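PDB 3LL7: putative methyltransferase from Porphyromonas gingivalis, which probably acts as a methyltransferase, moving a methyl group onto a substrate not identified here. Local coordinates for residues 53-58 and 75-81; 14-18 and 43-48. All coordinates share one frame; numbering follows the deposited sequence. Where two conformers were deposited one is given.

Helix 38-57 ties the two contacts together: contact 2 (14-18 with 43-48) uses a segment reaching its middle and contact 1 (53-58 with 75-81) its C-terminal end. Their centres are 18 Å apart, and about 7 Å separates their nearest atoms, so they do not touch. They come in series along the chain, contact 2 complete before contact 1 begins. Contact 2 lies within the N-terminal domain and joins two of its helices; contact 1 fastens the far end of the shared helix to the chain leading into the parallel-stranded part of the large mixed sheet. The pair illustrates how one long helix can build a small helical unit and also join it to the next part of the protein.

Contact 1 (53-58 and 75-81)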
ATOM      1  N   ARG A  53       3.974  -1.566  19.385  1.00 19.97           N
ATOM      2  CA  ARG A  53       4.016  -1.130  17.975  1.00 20.54           C
ATOM      3  C   ARG A  53       3.920  -2.303  17.004  1.00 19.98           C
ATOM      4  O   ARG A  53       3.349  -2.155  15.922  1.00 20.09           O
ATOM      5  CB  ARG A  53       5.240  -0.245  17.684  1.00 20.50           C
ATOM      6  CG  ARG A  53       5.141   1.170  18.313  1.00 23.24           C
ATOM      7  CD  ARG A  53       6.180   2.163  17.739  1.00 25.19           C
ATOM      8  NE  ARG A  53       7.570   1.713  17.921  1.00 24.86           N
ATOM      9  CZ  ARG A  53       8.268   1.832  19.052  1.00 24.42           C
ATOM     10  NH1 ARG A  53       7.720   2.375  20.133  1.00 25.31           N
ATOM     11  NH2 ARG A  53       9.521   1.396  19.108  1.00 24.39           N
ATOM     12  N   LEU A  54       4.472  -3.459  17.382  1.00 19.44           N
ATOM     13  CA  LEU A  54       4.231  -4.709  16.652  1.00 19.21           C
ATOM     14  C   LEU A  54       2.759  -5.121  16.673  1.00 19.44           C
ATOM     15  O   LEU A  54       2.220  -5.537  15.645  1.00 19.82           O
ATOM     16  CB  LEU A  54       5.084  -5.872  17.188  1.00 19.08           C
ATOM     17  CG  LEU A  54       4.887  -7.254  16.531  1.00 18.78           C
ATOM     18  CD1 LEU A  54       5.434  -7.300  15.077  1.00 16.13           C
ATOM     19  CD2 LEU A  54       5.546  -8.349  17.351  1.00 19.40           C
ATOM     20  N   ARG A  55       2.115  -5.022  17.831  1.00 19.65           N
ATOM     21  CA  ARG A  55       0.708  -5.427  17.943  1.00 20.12           C
ATOM     22  C   ARG A  55      -0.217  -4.593  17.050  1.00 19.93           C
ATOM     23  O   ARG A  55      -1.144  -5.133  16.436  1.00 19.40           O
ATOM     24  CB  ARG A  55       0.220  -5.402  19.399  1.00 20.39           C
ATOM     25  CG  ARG A  55      -1.141  -6.088  19.587  1.00 22.60           C
ATOM     26  CD  ARG A  55      -1.455  -6.366  21.050  1.00 25.91           C
ATOM     27  NE  ARG A  55      -0.612  -7.429  21.602  1.00 28.86           N
ATOM     28  CZ  ARG A  55       0.340  -7.245  22.513  1.00 30.23           C
ATOM     29  NH1 ARG A  55       0.591  -6.031  22.997  1.00 31.20           N
ATOM     30  NH2 ARG A  55       1.047  -8.281  22.944  1.00 30.35           N
ATOM     31  N   ASN A  56       0.035  -3.285  17.003  0.50 19.94           N
ATOM     32  CA  ASN A  56      -0.733  -2.373  16.165  0.50 20.17           C
ATOM     33  C   ASN A  56      -0.613  -2.751  14.691  0.50 20.11           C
ATOM     34  O   ASN A  56      -1.621  -2.896  13.999  0.50 20.12           O
ATOM     35  CB  ASN A  56      -0.293  -0.918  16.386  0.50 20.34           C
ATOM     36  CG  ASN A  56      -0.462  -0.464  17.829  0.50 20.67           C
ATOM     37  OD1 ASN A  56      -1.468  -0.758  18.478  0.50 21.79           O
ATOM     38  ND2 ASN A  56       0.528   0.263  18.335  0.50 21.43           N
ATOM     39  N   LYS A  57       0.624  -2.937  14.228  1.00 19.80           N
ATOM     40  CA  LYS A  57       0.900  -3.159  12.792  1.00 19.59           C
ATOM     41  C   LYS A  57       0.610  -4.587  12.320  1.00 19.19           C
ATOM     42  O   LYS A  57      -0.034  -4.801  11.289  1.00 19.11           O
ATOM     43  CB  LYS A  57       2.348  -2.771  12.444  1.00 19.67           C
ATOM     44  CG  LYS A  57       2.649  -2.812  10.952  1.00 20.93           C
ATOM     45  CD  LYS A  57       3.971  -2.128  10.606  1.00 23.45           C
ATOM     46  CE  LYS A  57       4.236  -2.232   9.110  1.00 25.54           C
ATOM     47  NZ  LYS A  57       5.460  -1.486   8.643  1.00 28.39           N
ATOM     48  N   LEU A  58       1.110  -5.559  13.072  1.00 18.84           N
ATOM     49  CA  LEU A  58       0.968  -6.966  12.736  1.00 18.47           C
ATOM     50  C   LEU A  58       0.394  -7.674  13.956  1.00 18.82           C
ATOM     51  O   LEU A  58       1.144  -8.315  14.696  1.00 18.11           O
ATOM     52  CB  LEU A  58       2.351  -7.548  12.397  1.00 18.75           C
ATOM     53  CG  LEU A  58       3.075  -6.871  11.226  1.00 18.88           C
ATOM     54  CD1 LEU A  58       4.546  -7.274  11.140  1.00 20.31           C
ATOM     55  CD2 LEU A  58       2.339  -7.216   9.962  1.00 20.62           C
ATOM     56  N   LEU A  75      10.976  -3.315  11.569  1.00 26.45           N
ATOM     57  CA  LEU A  75       9.535  -3.304  11.814  1.00 27.47           C
ATOM     58  C   LEU A  75       8.816  -2.146  11.086  1.00 28.56           C
ATOM     59  O   LEU A  75       7.785  -2.356  10.448  1.00 28.25           O
ATOM     60  CB  LEU A  75       9.233  -3.292  13.316  1.00 26.88           C
ATOM     61  CG  LEU A  75       7.756  -3.237  13.731  1.00 26.82           C
ATOM     62  CD1 LEU A  75       6.914  -4.343  13.052  1.00 25.45           C
ATOM     63  CD2 LEU A  75       7.620  -3.286  15.247  1.00 27.36           C
ATOM     64  N   GLU A  76       9.368  -0.940  11.156  1.00 30.24           N
ATOM     65  CA  GLU A  76       8.693   0.203  10.518  1.00 32.17           C
ATOM     66  C   GLU A  76       8.778   0.198   8.992  1.00 32.39           C
ATOM     67  O   GLU A  76       7.975   0.837   8.333  1.00 33.31           O
ATOM     68  CB  GLU A  76       9.158   1.540  11.108  1.00 32.61           C
ATOM     69  CG  GLU A  76       8.761   1.763  12.583  1.00 35.52           C
ATOM     70  CD  GLU A  76       7.242   1.946  12.814  1.00 38.45           C
ATOM     71  OE1 GLU A  76       6.585   2.690  12.039  1.00 38.86           O
ATOM     72  OE2 GLU A  76       6.717   1.360  13.794  1.00 38.34           O
ATOM     73  N   GLN A  77       9.704  -0.567   8.423  1.00 32.71           N
ATOM     74  CA  GLN A  77       9.848  -0.646   6.958  1.00 32.60           C
ATOM     75  C   GLN A  77       8.959  -1.699   6.283  1.00 31.93           C
ATOM     76  O   GLN A  77       8.786  -1.687   5.057  1.00 31.97           O
ATOM     77  CB  GLN A  77      11.313  -0.920   6.577  1.00 33.13           C
ATOM     78  CG  GLN A  77      12.301   0.206   6.928  1.00 35.10           C
ATOM     79  CD  GLN A  77      13.751  -0.171   6.632  1.00 38.35           C
ATOM     80  OE1 GLN A  77      14.062  -1.315   6.277  1.00 39.07           O
ATOM     81  NE2 GLN A  77      14.647   0.796   6.778  1.00 39.20           N
ATOM     82  N   SER A  78       8.411  -2.621   7.071  1.00 30.49           N
ATOM     83  CA  SER A  78       7.745  -3.784   6.494  1.00 29.75           C
ATOM     84  C   SER A  78       6.387  -3.456   5.871  1.00 28.98           C
ATOM     85  O   SER A  78       5.771  -2.443   6.207  1.00 28.67           O
ATOM     86  CB  SER A  78       7.564  -4.874   7.546  1.00 28.95           C
ATOM     87  OG  SER A  78       6.423  -4.614   8.340  1.00 30.09           O
ATOM     88  N   SER A  79       5.935  -4.325   4.963  1.00 28.79           N
ATOM     89  CA  SER A  79       4.529  -4.324   4.509  1.00 28.39           C
ATOM     90  C   SER A  79       3.543  -4.416   5.697  1.00 28.36           C
ATOM     91  O   SER A  79       3.892  -4.902   6.784  1.00 28.07           O
ATOM     92  CB  SER A  79       4.276  -5.480   3.542  1.00 28.04           C
ATOM     93  OG  SER A  79       4.857  -5.238   2.272  1.00 27.54           O
ATOM     94  N   GLY A  80       2.326  -3.914   5.494  1.00 27.81           N
ATOM     95  CA  GLY A  80       1.253  -4.132   6.452  1.00 26.65           C
ATOM     96  C   GLY A  80       0.713  -5.537   6.254  1.00 25.37           C
ATOM     97  O   GLY A  80       1.128  -6.245   5.336  1.00 25.98           O
ATOM     98  N   ALA A  81      -0.223  -5.934   7.105  1.00 24.11           N
ATOM     99  CA  ALA A  81      -0.918  -7.214   6.967  1.00 22.62           C
ATOM    100  C   ALA A  81      -1.825  -7.303   5.720  1.00 21.68           C
ATOM    101  O   ALA A  81      -1.869  -8.336   5.045  1.00 20.77           O
ATOM    102  CB  ALA A  81      -1.740  -7.502   8.252  1.00 22.67           C
TER
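K57 stretches across the gap to the chain between L75 and S79, its CG anti to the backbone N (chi1 -173°) and the rest of the chain extended. The ammonium is gripped by carbonyl oxygens of the last helical turn and of the loop after it. NZ donates to L75 O at 3.1 Å, in the carbonyl plane with a C=O...donor angle of 153°. The bond to S78 O, 2.6 Å from NZ, comes in tilted 32° from the plane of the S78 carbonyl. A weak bond to S78 OG adds to this, while S78 OG itself donates to S79 O at 3.0 Å. Carbonyls so placed would probably help to hold the positive charge.

Beside this polar grip, L75 supplies the apolar part. Its CD1 meets L54 CD1 at 3.9 Å and L58 CD1 at 4.2 Å, and its CD2 rests against the backbone at L54 N, 3.8 Å away. The other branch of L58 turns to the next helix start, CD2 lying 4.0 Å from A81 N.

Around the contact, W61 and A62 of helix 59-62 pack on L54, I106 of helix 106-112 touches L58, and S79 OG bonds to D107 on that helix and to K208 on strand 204-209.

Contact 2 (14-18 and 43-48); sequences ITRWA and AVATQI
V44 spreads its two methyl groups against I14, W17 and A18 because chi1 is 174°: CG1 lies anti to the backbone N, and CG2 lies anti to the carbonyl carbon. I14 answers with chi1 -70°, which sets CG1 beside its own backbone N and carries CD1 on to A43, while CG2 faces V44 and Q47.

V44 CG2 is the busier methyl. It sits 3.7 Å from W17 CB, comes close to I14 O, and meets I14 CG2 at 4.0 Å as the two side chains run alongside each other, pointing opposite ways. W17 lies across V44, roughly perpendicular, with CB nearest to CG2 and the ring atom CE3 only slightly farther from it; elsewhere, one ring face carries NH1 of the adjacent R16, offset toward the rim. V44 CG1 lies over the backbone of A18, 3.8 Å from A18 N.

On the flanks, I14 CD1 packs on A43 CB at 3.7 Å, and the small A18 CB meets Q47 CB at 4.1 Å. I48 CG1 comes to 3.9 Å from A18 O. Q47 adds only its aliphatic part to the interface, CG lying near I14 CG2, while its NE2 bonds to I69 O.

The axes of these short segments approach to 8.9 Å and cross at -58°. I14 with A18 and V44 with I48 form ridges spaced four residues apart, consistent with ridges-into-grooves packing of helices 8-20 and 38-57 in the N-terminal domain of this family.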
ATOM      1  N   ILE A  14      15.944 -15.073  24.742  1.00  9.42           N
ATOM      2  CA  ILE A  14      15.475 -13.689  24.760  1.00 10.86           C
ATOM      3  C   ILE A  14      13.949 -13.610  24.676  1.00 10.98           C
ATOM      4  O   ILE A  14      13.315 -12.832  25.423  1.00 10.27           O
ATOM      5  CB  ILE A  14      16.178 -12.823  23.677  1.00 10.40           C
ATOM      6  CG1 ILE A  14      17.638 -12.629  24.073  1.00  9.80           C
ATOM      7  CG2 ILE A  14      15.445 -11.466  23.482  1.00 11.97           C
ATOM      8  CD1 ILE A  14      18.572 -12.289  22.822  1.00 10.44           C
ATOM      9  N   THR A  15      13.347 -14.431  23.806  1.00 11.03           N
ATOM     10  CA  THR A  15      11.890 -14.423  23.692  1.00 11.38           C
ATOM     11  C   THR A  15      11.215 -15.022  24.933  1.00 11.82           C
ATOM     12  O   THR A  15      10.141 -14.551  25.324  1.00 10.07           O
ATOM     13  CB  THR A  15      11.391 -15.152  22.424  1.00 12.70           C
ATOM     14  OG1 THR A  15      11.880 -16.495  22.416  1.00 14.42           O
ATOM     15  CG2 THR A  15      11.925 -14.465  21.162  1.00 12.53           C
ATOM     16  N   ARG A  16      11.819 -16.063  25.523  1.00 10.84           N
ATOM     17  CA  ARG A  16      11.296 -16.601  26.809  1.00 11.44           C
ATOM     18  C   ARG A  16      11.348 -15.504  27.901  1.00 11.38           C
ATOM     19  O   ARG A  16      10.367 -15.292  28.634  1.00 12.52           O
ATOM     20  CB  ARG A  16      12.055 -17.893  27.169  1.00 10.86           C
ATOM     21  CG  ARG A  16      11.917 -18.452  28.617  1.00 13.53           C
ATOM     22  CD  ARG A  16      12.745 -19.752  28.755  1.00 17.87           C
ATOM     23  NE  ARG A  16      14.189 -19.537  28.588  1.00 20.15           N
ATOM     24  CZ  ARG A  16      15.003 -19.111  29.558  1.00 22.62           C
ATOM     25  NH1 ARG A  16      16.313 -18.961  29.317  1.00 19.98           N
ATOM     26  NH2 ARG A  16      14.524 -18.889  30.790  1.00 20.24           N
ATOM     27  N   TRP A  17      12.471 -14.777  27.996  1.00 10.62           N
ATOM     28  CA  TRP A  17      12.579 -13.715  29.012  1.00 10.37           C
ATOM     29  C   TRP A  17      11.615 -12.533  28.744  1.00 11.35           C
ATOM     30  O   TRP A  17      11.023 -11.991  29.687  1.00 10.58           O
ATOM     31  CB  TRP A  17      14.004 -13.187  29.097  1.00 10.34           C
ATOM     32  CG  TRP A  17      14.999 -14.156  29.718  1.00  8.77           C
ATOM     33  CD1 TRP A  17      14.820 -14.958  30.840  1.00 10.66           C
ATOM     34  CD2 TRP A  17      16.334 -14.372  29.276  1.00  9.56           C
ATOM     35  NE1 TRP A  17      15.984 -15.677  31.078  1.00 12.75           N
ATOM     36  CE2 TRP A  17      16.922 -15.323  30.142  1.00 11.29           C
ATOM     37  CE3 TRP A  17      17.093 -13.848  28.218  1.00  9.33           C
ATOM     38  CZ2 TRP A  17      18.248 -15.784  29.975  1.00 11.11           C
ATOM     39  CZ3 TRP A  17      18.422 -14.301  28.039  1.00 10.67           C
ATOM     40  CH2 TRP A  17      18.983 -15.257  28.929  1.00 11.25           C
ATOM     41  N   ALA A  18      11.456 -12.160  27.470  1.00 10.97           N
ATOM     42  CA  ALA A  18      10.505 -11.081  27.082  1.00 11.36           C
ATOM     43  C   ALA A  18       9.089 -11.406  27.503  1.00 12.14           C
ATOM     44  O   ALA A  18       8.330 -10.515  27.899  1.00 12.28           O
ATOM     45  CB  ALA A  18      10.526 -10.848  25.590  1.00 11.08           C
ATOM     46  N   ALA A  43      18.544  -6.527  24.736  1.00 12.14           N
ATOM     47  CA  ALA A  43      17.790  -7.281  23.735  1.00 12.15           C
ATOM     48  C   ALA A  43      16.370  -7.570  24.248  1.00 12.15           C
ATOM     49  O   ALA A  43      15.409  -7.445  23.494  1.00 11.72           O
ATOM     50  CB  ALA A  43      18.510  -8.604  23.396  1.00 12.44           C
ATOM     51  N   VAL A  44      16.243  -8.010  25.509  1.00 11.30           N
ATOM     52  CA  VAL A  44      14.916  -8.257  26.083  1.00 11.55           C
ATOM     53  C   VAL A  44      14.106  -6.955  26.186  1.00 11.64           C
ATOM     54  O   VAL A  44      12.937  -6.912  25.789  1.00 11.77           O
ATOM     55  CB  VAL A  44      14.978  -8.984  27.470  1.00 10.48           C
ATOM     56  CG1 VAL A  44      13.584  -9.075  28.086  1.00 11.53           C
ATOM     57  CG2 VAL A  44      15.613 -10.398  27.317  1.00 11.51           C
ATOM     58  N   ALA A  45      14.727  -5.897  26.717  1.00 12.84           N
ATOM     59  CA  ALA A  45      14.068  -4.590  26.790  1.00 13.21           C
ATOM     60  C   ALA A  45      13.603  -4.127  25.425  1.00 14.07           C
ATOM     61  O   ALA A  45      12.499  -3.594  25.300  1.00 14.62           O
ATOM     62  CB  ALA A  45      14.982  -3.538  27.418  1.00 13.71           C
ATOM     63  N   THR A  46      14.438  -4.337  24.411  1.00 13.75           N
ATOM     64  CA  THR A  46      14.099  -3.938  23.043  1.00 14.73           C
ATOM     65  C   THR A  46      12.832  -4.646  22.556  1.00 14.27           C
ATOM     66  O   THR A  46      11.975  -4.001  21.952  1.00 14.89           O
ATOM     67  CB  THR A  46      15.275  -4.167  22.062  1.00 14.86           C
ATOM     68  OG1 THR A  46      16.382  -3.337  22.442  1.00 15.51           O
ATOM     69  CG2 THR A  46      14.882  -3.841  20.637  1.00 15.19           C
ATOM     70  N   GLN A  47      12.728  -5.958  22.796  1.00 14.60           N
ATOM     71  CA  GLN A  47      11.533  -6.728  22.399  1.00 14.09           C
ATOM     72  C   GLN A  47      10.285  -6.231  23.124  1.00 14.28           C
ATOM     73  O   GLN A  47       9.233  -6.014  22.496  1.00 15.72           O
ATOM     74  CB  GLN A  47      11.704  -8.235  22.633  1.00 14.46           C
ATOM     75  CG  GLN A  47      12.773  -8.890  21.775  1.00 14.99           C
ATOM     76  CD  GLN A  47      12.546  -8.676  20.285  1.00 14.79           C
ATOM     77  OE1 GLN A  47      11.558  -9.159  19.734  1.00 15.72           O
ATOM     78  NE2 GLN A  47      13.458  -7.956  19.625  1.00 14.09           N
ATOM     79  N   ILE A  48      10.407  -6.009  24.433  1.00 12.76           N
ATOM     80  CA  ILE A  48       9.307  -5.453  25.202  1.00 11.55           C
ATOM     81  C   ILE A  48       8.920  -4.055  24.690  1.00 12.64           C
ATOM     82  O   ILE A  48       7.736  -3.803  24.459  1.00 11.72           O
ATOM     83  CB  ILE A  48       9.600  -5.469  26.729  1.00 10.94           C
ATOM     84  CG1 ILE A  48       9.670  -6.925  27.209  1.00  9.30           C
ATOM     85  CG2 ILE A  48       8.543  -4.677  27.493  1.00  9.49           C
ATOM     86  CD1 ILE A  48      10.247  -7.130  28.625  1.00  6.70           C
TER